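Long-range contact in pyridoxal 5'-phosphate synthase subunit PdxT (Thermus thermophilus, PDB 2YWD), which probably hydrolyses glutamine to glutamate and ammonia, the ammonia being channelled to the PdxS subunit for pyridoxal 5'-phosphate synthesis: residues L128-F141 against A168-L181. Sequence-based numbering, arbitrary orientation.
Sequences LGSFHGVFIRAPVF and ASSFHPELTEDPRL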
ATOM      1  N   LEU A 128     -13.269   6.318   9.322  1.00 36.17           N
ATOM      2  CA  LEU A 128     -12.320   7.401   9.526  1.00 34.85           C
ATOM      3  C   LEU A 128     -12.940   8.779   9.329  1.00 33.50           C
ATOM      4  O   LEU A 128     -12.804   9.654  10.181  1.00 33.90           O
ATOM      5  CB  LEU A 128     -11.132   7.226   8.577  1.00 35.29           C
ATOM      6  CG  LEU A 128      -9.879   8.053   8.864  1.00 35.65           C
ATOM      7  CD1 LEU A 128      -9.378   7.735  10.265  1.00 36.95           C
ATOM      8  CD2 LEU A 128      -8.807   7.734   7.833  1.00 35.03           C
ATOM      9  N   GLY A 129     -13.622   8.966   8.205  1.00 31.78           N
ATOM     10  CA  GLY A 129     -14.235  10.248   7.915  1.00 29.79           C
ATOM     11  C   GLY A 129     -13.647  10.841   6.648  1.00 28.50           C
ATOM     12  O   GLY A 129     -13.144  10.110   5.798  1.00 27.42           O
ATOM     13  N   SER A 130     -13.700  12.162   6.519  1.00 26.05           N
ATOM     14  CA  SER A 130     -13.165  12.831   5.335  1.00 25.61           C
ATOM     15  C   SER A 130     -11.638  12.825   5.330  1.00 23.49           C
ATOM     16  O   SER A 130     -11.011  13.172   6.325  1.00 23.85           O
ATOM     17  CB  SER A 130     -13.670  14.273   5.274  1.00 24.98           C
ATOM     18  OG  SER A 130     -13.134  14.949   4.150  1.00 29.10           O
ATOM     19  N   PHE A 131     -11.048  12.433   4.205  1.00 20.45           N
ATOM     20  CA  PHE A 131      -9.593  12.382   4.076  1.00 18.72           C
ATOM     21  C   PHE A 131      -9.190  12.941   2.714  1.00 18.66           C
ATOM     22  O   PHE A 131      -9.798  12.605   1.694  1.00 19.17           O
ATOM     23  CB  PHE A 131      -9.099  10.939   4.200  1.00 16.25           C
ATOM     24  CG  PHE A 131      -7.608  10.823   4.387  1.00 16.40           C
ATOM     25  CD1 PHE A 131      -7.046  10.890   5.660  1.00 15.21           C
ATOM     26  CD2 PHE A 131      -6.765  10.679   3.291  1.00 15.10           C
ATOM     27  CE1 PHE A 131      -5.659  10.815   5.838  1.00 14.24           C
ATOM     28  CE2 PHE A 131      -5.375  10.605   3.457  1.00 16.29           C
ATOM     29  CZ  PHE A 131      -4.824  10.675   4.734  1.00 14.95           C
ATOM     30  N   HIS A 132      -8.165  13.789   2.703  1.00 17.05           N
ATOM     31  CA  HIS A 132      -7.688  14.406   1.468  1.00 17.91           C
ATOM     32  C   HIS A 132      -6.863  13.423   0.643  1.00 17.61           C
ATOM     33  O   HIS A 132      -5.769  13.028   1.047  1.00 17.99           O
ATOM     34  CB  HIS A 132      -6.842  15.641   1.791  1.00 18.83           C
ATOM     35  CG  HIS A 132      -6.456  16.438   0.584  1.00 19.88           C
ATOM     36  ND1 HIS A 132      -7.383  17.058  -0.226  1.00 23.23           N
ATOM     37  CD2 HIS A 132      -5.244  16.707   0.044  1.00 21.04           C
ATOM     38  CE1 HIS A 132      -6.759  17.674  -1.213  1.00 22.82           C
ATOM     39  NE2 HIS A 132      -5.461  17.478  -1.073  1.00 22.78           N
ATOM     40  N   GLY A 133      -7.388  13.045  -0.520  1.00 16.74           N
ATOM     41  CA  GLY A 133      -6.697  12.099  -1.380  1.00 15.58           C
ATOM     42  C   GLY A 133      -5.819  12.730  -2.448  1.00 14.86           C
ATOM     43  O   GLY A 133      -6.291  13.512  -3.272  1.00 14.27           O
ATOM     44  N   VAL A 134      -4.536  12.382  -2.427  1.00 13.34           N
ATOM     45  CA  VAL A 134      -3.571  12.891  -3.394  1.00 13.13           C
ATOM     46  C   VAL A 134      -3.255  11.786  -4.395  1.00 11.98           C
ATOM     47  O   VAL A 134      -2.708  10.742  -4.031  1.00 10.66           O
ATOM     48  CB  VAL A 134      -2.271  13.348  -2.690  1.00 12.28           C
ATOM     49  CG1 VAL A 134      -1.242  13.802  -3.728  1.00 14.84           C
ATOM     50  CG2 VAL A 134      -2.581  14.497  -1.721  1.00 12.41           C
ATOM     51  N   PHE A 135      -3.612  12.026  -5.655  1.00 12.43           N
ATOM     52  CA  PHE A 135      -3.410  11.062  -6.736  1.00 13.10           C
ATOM     53  C   PHE A 135      -2.337  11.514  -7.740  1.00 11.95           C
ATOM     54  O   PHE A 135      -2.371  12.641  -8.236  1.00 11.84           O
ATOM     55  CB  PHE A 135      -4.732  10.845  -7.487  1.00 11.97           C
ATOM     56  CG  PHE A 135      -5.843  10.274  -6.639  1.00 11.68           C
ATOM     57  CD1 PHE A 135      -6.172   8.922  -6.716  1.00 11.08           C
ATOM     58  CD2 PHE A 135      -6.583  11.096  -5.789  1.00 11.16           C
ATOM     59  CE1 PHE A 135      -7.226   8.396  -5.964  1.00 12.21           C
ATOM     60  CE2 PHE A 135      -7.639  10.581  -5.030  1.00 11.76           C
ATOM     61  CZ  PHE A 135      -7.962   9.226  -5.120  1.00 12.82           C
ATOM     62  N   ILE A 136      -1.393  10.624  -8.038  1.00 11.69           N
ATOM     63  CA  ILE A 136      -0.318  10.912  -8.994  1.00 13.04           C
ATOM     64  C   ILE A 136      -0.114   9.685  -9.888  1.00 12.72           C
ATOM     65  O   ILE A 136       0.360   8.651  -9.424  1.00 14.86           O
ATOM     66  CB  ILE A 136       0.998  11.243  -8.251  1.00 14.18           C
ATOM     67  CG1 ILE A 136       0.800  12.503  -7.396  1.00 13.03           C
ATOM     68  CG2 ILE A 136       2.129  11.447  -9.248  1.00 14.36           C
ATOM     69  CD1 ILE A 136       1.988  12.856  -6.516  1.00 16.53           C
ATOM     70  N   ARG A 137      -0.471   9.801 -11.168  1.00 12.55           N
ATOM     71  CA  ARG A 137      -0.357   8.679 -12.107  1.00 12.81           C
ATOM     72  C   ARG A 137      -1.020   7.468 -11.450  1.00 12.65           C
ATOM     73  O   ARG A 137      -0.585   6.330 -11.611  1.00 10.23           O
ATOM     74  CB  ARG A 137       1.115   8.365 -12.402  1.00 13.00           C
ATOM     75  CG  ARG A 137       1.853   9.451 -13.175  1.00 15.73           C
ATOM     76  CD  ARG A 137       3.219   8.959 -13.634  1.00 19.10           C
ATOM     77  NE  ARG A 137       4.031   8.511 -12.508  1.00 24.72           N
ATOM     78  CZ  ARG A 137       4.699   9.322 -11.694  1.00 26.92           C
ATOM     79  NH1 ARG A 137       4.666  10.636 -11.883  1.00 26.45           N
ATOM     80  NH2 ARG A 137       5.387   8.820 -10.679  1.00 28.87           N
ATOM     81  N   ALA A 138      -2.094   7.737 -10.719  1.00 11.91           N
ATOM     82  CA  ALA A 138      -2.801   6.714  -9.963  1.00 12.37           C
ATOM     83  C   ALA A 138      -3.273   5.463 -10.695  1.00 12.04           C
ATOM     84  O   ALA A 138      -3.779   5.528 -11.815  1.00 11.45           O
ATOM     85  CB  ALA A 138      -3.980   7.352  -9.240  1.00 12.74           C
ATOM     86  N   PRO A 139      -3.099   4.293 -10.059  1.00 12.35           N
ATOM     87  CA  PRO A 139      -3.535   3.036 -10.664  1.00 11.78           C
ATOM     88  C   PRO A 139      -5.036   2.929 -10.400  1.00 13.66           C
ATOM     89  O   PRO A 139      -5.582   3.663  -9.570  1.00 13.94           O
ATOM     90  CB  PRO A 139      -2.738   1.991  -9.892  1.00 12.26           C
ATOM     91  CG  PRO A 139      -2.678   2.588  -8.518  1.00 12.44           C
ATOM     92  CD  PRO A 139      -2.341   4.042  -8.819  1.00 11.17           C
ATOM     93  N   VAL A 140      -5.699   2.018 -11.095  1.00 13.07           N
ATOM     94  CA  VAL A 140      -7.128   1.838 -10.921  1.00 12.60           C
ATOM     95  C   VAL A 140      -7.449   0.414 -10.490  1.00 12.49           C
ATOM     96  O   VAL A 140      -6.895  -0.547 -11.024  1.00 11.60           O
ATOM     97  CB  VAL A 140      -7.874   2.162 -12.240  1.00 12.75           C
ATOM     98  CG1 VAL A 140      -9.361   1.810 -12.123  1.00 13.32           C
ATOM     99  CG2 VAL A 140      -7.700   3.644 -12.572  1.00 11.92           C
ATOM    100  N   PHE A 141      -8.323   0.287  -9.498  1.00 12.57           N
ATOM    101  CA  PHE A 141      -8.751  -1.022  -9.025  1.00 12.79           C
ATOM    102  C   PHE A 141      -9.875  -1.428  -9.978  1.00 13.90           C
ATOM    103  O   PHE A 141     -10.998  -0.947  -9.849  1.00 13.25           O
ATOM    104  CB  PHE A 141      -9.295  -0.919  -7.598  1.00 12.42           C
ATOM    105  CG  PHE A 141      -8.234  -0.728  -6.550  1.00 13.01           C
ATOM    106  CD1 PHE A 141      -7.402  -1.783  -6.186  1.00 13.40           C
ATOM    107  CD2 PHE A 141      -8.083   0.498  -5.908  1.00 12.27           C
ATOM    108  CE1 PHE A 141      -6.434  -1.623  -5.193  1.00 14.43           C
ATOM    109  CE2 PHE A 141      -7.117   0.671  -4.913  1.00 12.36           C
ATOM    110  CZ  PHE A 141      -6.293  -0.392  -4.556  1.00 16.10           C
ATOM    111  N   ALA A 168      -4.805  -1.289   1.003  1.00 11.60           N
ATOM    112  CA  ALA A 168      -4.225  -0.722  -0.211  1.00 11.88           C
ATOM    113  C   ALA A 168      -4.961   0.522  -0.690  1.00 11.72           C
ATOM    114  O   ALA A 168      -6.188   0.577  -0.655  1.00 11.10           O
ATOM    115  CB  ALA A 168      -4.205  -1.772  -1.316  1.00 10.91           C
ATOM    116  N   SER A 169      -4.203   1.518  -1.140  1.00 11.02           N
ATOM    117  CA  SER A 169      -4.790   2.759  -1.643  1.00 12.40           C
ATOM    118  C   SER A 169      -4.151   3.155  -2.969  1.00 12.37           C
ATOM    119  O   SER A 169      -2.981   2.868  -3.214  1.00 12.05           O
ATOM    120  CB  SER A 169      -4.596   3.897  -0.632  1.00 11.50           C
ATOM    121  OG  SER A 169      -3.224   4.210  -0.459  1.00 12.95           O
ATOM    122  N   SER A 170      -4.920   3.810  -3.832  1.00 12.04           N
ATOM    123  CA  SER A 170      -4.369   4.249  -5.106  1.00 12.31           C
ATOM    124  C   SER A 170      -3.849   5.678  -4.942  1.00 13.92           C
ATOM    125  O   SER A 170      -3.197   6.219  -5.841  1.00 15.48           O
ATOM    126  CB  SER A 170      -5.429   4.186  -6.209  1.00 11.10           C
ATOM    127  OG  SER A 170      -6.626   4.819  -5.806  1.00 13.80           O
ATOM    128  N   PHE A 171      -4.135   6.271  -3.780  1.00 11.71           N
ATOM    129  CA  PHE A 171      -3.696   7.630  -3.459  1.00 12.15           C
ATOM    130  C   PHE A 171      -2.584   7.631  -2.404  1.00 11.60           C
ATOM    131  O   PHE A 171      -2.275   6.597  -1.813  1.00 10.97           O
ATOM    132  CB  PHE A 171      -4.882   8.477  -2.981  1.00 11.54           C
ATOM    133  CG  PHE A 171      -5.593   7.916  -1.783  1.00 12.14           C
ATOM    134  CD1 PHE A 171      -5.204   8.271  -0.497  1.00 11.69           C
ATOM    135  CD2 PHE A 171      -6.660   7.034  -1.944  1.00 11.62           C
ATOM    136  CE1 PHE A 171      -5.866   7.759   0.615  1.00 12.69           C
ATOM    137  CE2 PHE A 171      -7.334   6.515  -0.839  1.00 11.83           C
ATOM    138  CZ  PHE A 171      -6.935   6.879   0.444  1.00 12.54           C
ATOM    139  N   HIS A 172      -1.997   8.803  -2.169  1.00 11.56           N
ATOM    140  CA  HIS A 172      -0.881   8.953  -1.237  1.00 10.24           C
ATOM    141  C   HIS A 172      -1.215   9.647   0.081  1.00 11.31           C
ATOM    142  O   HIS A 172      -1.114  10.871   0.188  1.00 11.95           O
ATOM    143  CB  HIS A 172       0.241   9.741  -1.916  1.00 11.79           C
ATOM    144  CG  HIS A 172       0.798   9.082  -3.138  1.00 13.84           C
ATOM    145  ND1 HIS A 172       1.870   8.218  -3.093  1.00 15.51           N
ATOM    146  CD2 HIS A 172       0.438   9.168  -4.440  1.00 16.37           C
ATOM    147  CE1 HIS A 172       2.150   7.803  -4.316  1.00 17.79           C
ATOM    148  NE2 HIS A 172       1.295   8.365  -5.153  1.00 15.21           N
ATOM    149  N   PRO A 173      -1.600   8.879   1.107  1.00 10.97           N
ATOM    150  CA  PRO A 173      -1.919   9.527   2.383  1.00 12.10           C
ATOM    151  C   PRO A 173      -0.685  10.190   2.990  1.00 12.47           C
ATOM    152  O   PRO A 173      -0.799  11.152   3.753  1.00 13.56           O
ATOM    153  CB  PRO A 173      -2.434   8.372   3.238  1.00 10.59           C
ATOM    154  CG  PRO A 173      -1.664   7.195   2.707  1.00 11.27           C
ATOM    155  CD  PRO A 173      -1.738   7.416   1.208  1.00 12.28           C
ATOM    156  N   GLU A 174       0.492   9.676   2.639  1.00 13.44           N
ATOM    157  CA  GLU A 174       1.749  10.210   3.156  1.00 14.57           C
ATOM    158  C   GLU A 174       2.097  11.556   2.526  1.00 14.82           C
ATOM    159  O   GLU A 174       3.059  12.210   2.938  1.00 15.95           O
ATOM    160  CB  GLU A 174       2.902   9.222   2.922  1.00 13.19           C
ATOM    161  CG  GLU A 174       3.447   9.197   1.492  1.00 13.69           C
ATOM    162  CD  GLU A 174       2.578   8.426   0.513  1.00 16.28           C
ATOM    163  OE1 GLU A 174       1.442   8.044   0.873  1.00 15.63           O
ATOM    164  OE2 GLU A 174       3.040   8.203  -0.629  1.00 17.33           O
ATOM    165  N   LEU A 175       1.329  11.969   1.522  1.00 14.15           N
ATOM    166  CA  LEU A 175       1.582  13.255   0.882  1.00 14.58           C
ATOM    167  C   LEU A 175       0.710  14.345   1.485  1.00 16.02           C
ATOM    168  O   LEU A 175       0.541  15.424   0.907  1.00 15.55           O
ATOM    169  CB  LEU A 175       1.376  13.164  -0.633  1.00 15.99           C
ATOM    170  CG  LEU A 175       2.486  12.376  -1.340  1.00 17.07           C
ATOM    171  CD1 LEU A 175       2.297  12.450  -2.848  1.00 16.48           C
ATOM    172  CD2 LEU A 175       3.850  12.951  -0.950  1.00 18.58           C
ATOM    173  N   THR A 176       0.158  14.045   2.657  1.00 14.66           N
ATOM    174  CA  THR A 176      -0.661  14.984   3.411  1.00 16.19           C
ATOM    175  C   THR A 176      -0.058  14.936   4.810  1.00 17.71           C
ATOM    176  O   THR A 176       0.783  14.081   5.093  1.00 16.22           O
ATOM    177  CB  THR A 176      -2.139  14.537   3.523  1.00 16.99           C
ATOM    178  OG1 THR A 176      -2.240  13.438   4.440  1.00 14.18           O
ATOM    179  CG2 THR A 176      -2.680  14.112   2.164  1.00 15.31           C
ATOM    180  N   GLU A 177      -0.475  15.842   5.685  1.00 18.27           N
ATOM    181  CA  GLU A 177       0.043  15.832   7.046  1.00 21.66           C
ATOM    182  C   GLU A 177      -0.943  15.144   7.989  1.00 20.90           C
ATOM    183  O   GLU A 177      -0.746  15.125   9.203  1.00 21.54           O
ATOM    184  CB  GLU A 177       0.329  17.260   7.516  1.00 26.57           C
ATOM    185  CG  GLU A 177       1.413  17.947   6.702  1.00 31.92           C
ATOM    186  CD  GLU A 177       2.019  19.130   7.424  1.00 37.20           C
ATOM    187  OE1 GLU A 177       2.527  18.935   8.549  1.00 40.70           O
ATOM    188  OE2 GLU A 177       1.989  20.249   6.871  1.00 39.72           O
ATOM    189  N   ASP A 178      -1.992  14.568   7.410  1.00 19.42           N
ATOM    190  CA  ASP A 178      -3.034  13.863   8.156  1.00 18.69           C
ATOM    191  C   ASP A 178      -2.566  12.422   8.391  1.00 18.88           C
ATOM    192  O   ASP A 178      -2.443  11.648   7.446  1.00 18.77           O
ATOM    193  CB  ASP A 178      -4.327  13.863   7.335  1.00 19.81           C
ATOM    194  CG  ASP A 178      -5.522  13.346   8.112  1.00 19.40           C
ATOM    195  OD1 ASP A 178      -5.328  12.598   9.092  1.00 18.55           O
ATOM    196  OD2 ASP A 178      -6.663  13.679   7.726  1.00 20.30           O
ATOM    197  N   PRO A 179      -2.310  12.042   9.658  1.00 19.09           N
ATOM    198  CA  PRO A 179      -1.850  10.686   9.968  1.00 18.80           C
ATOM    199  C   PRO A 179      -2.948   9.685  10.319  1.00 17.11           C
ATOM    200  O   PRO A 179      -2.655   8.547  10.675  1.00 18.30           O
ATOM    201  CB  PRO A 179      -0.913  10.923  11.143  1.00 18.92           C
ATOM    202  CG  PRO A 179      -1.684  11.942  11.927  1.00 19.47           C
ATOM    203  CD  PRO A 179      -2.204  12.906  10.852  1.00 20.16           C
ATOM    204  N   ARG A 180      -4.206  10.099  10.209  1.00 16.06           N
ATOM    205  CA  ARG A 180      -5.316   9.221  10.559  1.00 15.47           C
ATOM    206  C   ARG A 180      -5.435   7.916   9.780  1.00 15.14           C
ATOM    207  O   ARG A 180      -5.890   6.912  10.331  1.00 13.29           O
ATOM    208  CB  ARG A 180      -6.633   9.990  10.484  1.00 17.27           C
ATOM    209  CG  ARG A 180      -6.801  11.012  11.604  1.00 17.54           C
ATOM    210  CD  ARG A 180      -8.144  11.692  11.476  1.00 19.88           C
ATOM    211  NE  ARG A 180      -8.248  12.355  10.185  1.00 23.21           N
ATOM    212  CZ  ARG A 180      -9.376  12.487   9.501  1.00 24.89           C
ATOM    213  NH1 ARG A 180     -10.513  11.996   9.984  1.00 25.22           N
ATOM    214  NH2 ARG A 180      -9.365  13.110   8.331  1.00 25.13           N
ATOM    215  N   LEU A 181      -5.054   7.914   8.505  1.00 12.94           N
ATOM    216  CA  LEU A 181      -5.133   6.675   7.743  1.00 13.16           C
ATOM    217  C   LEU A 181      -3.994   5.757   8.189  1.00 12.28           C
ATOM    218  O   LEU A 181      -4.152   4.535   8.235  1.00 13.20           O
ATOM    219  CB  LEU A 181      -5.063   6.952   6.233  1.00 13.57           C
ATOM    220  CG  LEU A 181      -5.301   5.745   5.313  1.00 16.80           C
ATOM    221  CD1 LEU A 181      -6.504   4.925   5.797  1.00 16.92           C
ATOM    222  CD2 LEU A 181      -5.527   6.240   3.878  1.00 16.80           C
TER
HETATM  223  O   HOH W   1      -3.771  11.365   0.092  1.00 11.57           O
HETATM  224  O   HOH W   2      -7.035  14.789   5.218  1.00 16.76           O
HETATM  225  O   HOH W   3      -1.400   7.950  -6.849  1.00 13.84           O
HETATM  226  O   HOH W   4       2.556   8.406  -7.652  1.00 22.22           O
HETATM  227  O   HOH W   5      -7.943   4.551  -8.162  1.00 32.60           O
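Phe-131 reaches from strand 129-136 into the loop and helix start at 173-181, where Leu-181 CB covers one face of its ring and Pro-173 CB lies 3.6 Å from its CZ. With its CG anti to the backbone N (chi1 -167°), the ring also meets Phe-171 CE1 and the Asp-178 carboxylate. Tight packing continues at Phe-135, whose ring carries Phe-171 CB over its centre, a CH-pi contact of 3.8 Å to the centroid; the two ring planes stand 55° apart. The two backbones join directly nearby: His-172 N donates to Val-134 O (2.8 Å). This bond ties down the predicted charge-relay histidine, whose ND1 donates to Glu-174 OE2 at 2.7 Å while its side chain touches Cys-81, the predicted nucleophile. The solvent side is looser. Leu-175 CD1 meets Ile-136 CD1 at 3.7 Å, the two side chains crossing nearly at right angles, and a water links Ile-136 N to Ser-170 O. At the far end Arg-180 grips Asp-178 side-on through NE and NH2, and NH2 also donates to Ser-130 O (2.6 Å), which lies in the guanidinium plane; Leu-128 CG covers one face of that group. Asp-178 OD1 additionally caps the helix start by accepting from Arg-180 N, and OD2 accepts from a water that in turn accepts from His-132 N. Replacing Asp-178 by an alanine is likely to leave the Arg-180 guanidinium without its charge partner and freer to swing off Ser-130 O, and the helix start uncapped. Strand 129-136 forms a two-stranded antiparallel sheet with strand 118-125, where Phe-119 stacks on Phe-135; the 168-181 segment leaves strand 166-169 of the central sheet, rests Pro-173 on strand 76-80, and runs into helix 180-189.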